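Side-chain contact in hypothetical protein HI1011 (Haemophilus influenzae, PDB 1YZY), which catalyses the ATP-dependent phosphorylation of 3-oxo-tetronate to 3-oxo-tetronate 4-phosphate: residues C82-S87 against S137-H142. Residues are numbered along the deposited sequence; the frame is centred on the assembly and turned at random.
Sequences CSTFDS and SGMKNH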
# COMPACT_ATOMS: atom_id res chain seq x y z
N CYS A 82 -1.79 -2.59 -11.01
CA CYS A 82 -3.13 -2.08 -10.75
C CYS A 82 -4.24 -3.01 -11.24
O CYS A 82 -4.06 -3.77 -12.20
CB CYS A 82 -3.29 -0.69 -11.36
SG CYS A 82 -4.69 0.29 -10.74
N SER A 83 -5.39 -2.95 -10.56
CA SER A 83 -6.54 -3.78 -10.93
C SER A 83 -7.18 -3.38 -12.27
O SER A 83 -8.02 -4.11 -12.81
CB SER A 83 -7.57 -3.81 -9.79
OG SER A 83 -8.16 -2.53 -9.57
N THR A 84 -6.79 -2.22 -12.79
CA THR A 84 -7.30 -1.74 -14.08
C THR A 84 -6.25 -1.96 -15.18
O THR A 84 -6.37 -1.43 -16.29
CB THR A 84 -7.78 -0.28 -14.04
OG1 THR A 84 -6.99 0.47 -13.11
CG2 THR A 84 -9.23 -0.22 -13.60
N PHE A 85 -5.24 -2.76 -14.84
CA PHE A 85 -4.16 -3.12 -15.75
C PHE A 85 -3.38 -1.94 -16.33
O PHE A 85 -2.78 -2.05 -17.40
CB PHE A 85 -4.73 -4.01 -16.88
CG PHE A 85 -3.77 -5.06 -17.38
CD1 PHE A 85 -3.41 -6.13 -16.57
CD2 PHE A 85 -3.24 -4.99 -18.66
CE1 PHE A 85 -2.54 -7.11 -17.03
CE2 PHE A 85 -2.36 -5.98 -19.13
CZ PHE A 85 -2.02 -7.03 -18.31
N ASP A 86 -3.33 -0.83 -15.58
CA ASP A 86 -2.64 0.40 -16.00
C ASP A 86 -1.31 0.17 -16.71
O ASP A 86 -0.35 -0.31 -16.11
CB ASP A 86 -2.41 1.32 -14.79
CG ASP A 86 -3.70 1.71 -14.12
OD1 ASP A 86 -4.50 0.80 -13.83
OD2 ASP A 86 -3.92 2.92 -13.88
N SER A 87 -1.27 0.56 -17.99
CA SER A 87 -0.10 0.40 -18.84
C SER A 87 -0.39 0.95 -20.25
O SER A 87 -1.42 1.59 -20.48
CB SER A 87 0.26 -1.09 -18.94
OG SER A 87 -0.88 -1.88 -19.30
N SER A 137 -15.13 2.57 -18.93
CA SER A 137 -15.03 3.22 -17.63
C SER A 137 -14.29 4.56 -17.75
O SER A 137 -14.11 5.09 -18.85
CB SER A 137 -14.29 2.30 -16.65
OG SER A 137 -12.90 2.21 -16.97
N GLY A 138 -13.94 5.14 -16.61
CA GLY A 138 -13.21 6.39 -16.62
C GLY A 138 -11.80 6.15 -17.15
O GLY A 138 -11.16 7.07 -17.65
N MET A 139 -11.33 4.91 -17.05
CA MET A 139 -10.00 4.54 -17.53
C MET A 139 -9.78 4.83 -19.00
O MET A 139 -8.64 5.00 -19.44
CB MET A 139 -9.72 3.06 -17.26
CG MET A 139 -9.45 2.72 -15.80
SD MET A 139 -8.13 3.71 -15.03
CE MET A 139 -6.67 3.11 -15.87
N LYS A 140 -10.86 4.88 -19.78
CA LYS A 140 -10.74 5.14 -21.20
C LYS A 140 -10.03 6.47 -21.46
O LYS A 140 -9.30 6.61 -22.43
CB LYS A 140 -12.10 5.12 -21.89
CG LYS A 140 -13.08 6.17 -21.40
CD LYS A 140 -14.39 6.11 -22.19
CE LYS A 140 -15.47 6.98 -21.56
NZ LYS A 140 -16.72 6.93 -22.36
N ASN A 141 -10.24 7.42 -20.56
CA ASN A 141 -9.63 8.75 -20.67
C ASN A 141 -8.70 9.02 -19.50
O ASN A 141 -8.75 10.09 -18.90
CB ASN A 141 -10.71 9.84 -20.72
CG ASN A 141 -11.74 9.61 -21.83
OD1 ASN A 141 -12.94 9.61 -21.57
ND2 ASN A 141 -11.28 9.45 -23.06
N HIS A 142 -7.89 8.03 -19.12
CA HIS A 142 -6.95 8.21 -18.02
C HIS A 142 -5.84 9.17 -18.47
O HIS A 142 -5.35 9.07 -19.60
CB HIS A 142 -6.36 6.86 -17.59
CG HIS A 142 -5.59 6.91 -16.30
ND1 HIS A 142 -4.21 6.95 -16.25
CD2 HIS A 142 -6.01 6.94 -15.01
CE1 HIS A 142 -3.82 7.00 -14.99
NE2 HIS A 142 -4.89 6.99 -14.22
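M139, in a short 3-10 segment (138-140), lays its side chain across T84, within a type I beta turn (C82 to F85), and D86, which directly follows that turn. It joins the loop after strand 77-80 to the loop after strand 132-133, in the sugar-binding N-terminal domain. The turn is closed by a hydrogen bond from F85 N to C82 O. An ST turn leads into the 3-10 segment: S137 OG accepts from M139 N at 3.1 Å.

From CB, the M139 chain runs toward the turn. CG meets the methyl of T84, with M139 CG to T84 CG2 at 3.7 Å. M139 SD comes next, 3.9 Å from T84 OG1. Bends at chi2 (-54°) and chi3 (-69°) then turn the chain so that CE lies by T84 CB and OG1 and against the D86 carboxylate. M139 CE is 3.4 Å from D86 OD2. No hydrogen bond links the two segments.

The carboxylate is held from within its own loop. T84 OG1 donates to the syn lone pair of D86 OD1 at 2.6 Å, which helps fix the rotation of the D86 carboxylate. H142 turns a ring face to D86 OD2, its ND1 hydrogen-bonded to T145 N. The H142 ring plane is 82° from that of the carboxylate. D86 OD2 sits over that face, offset toward the rim, 4.2 Å from H142 NE2.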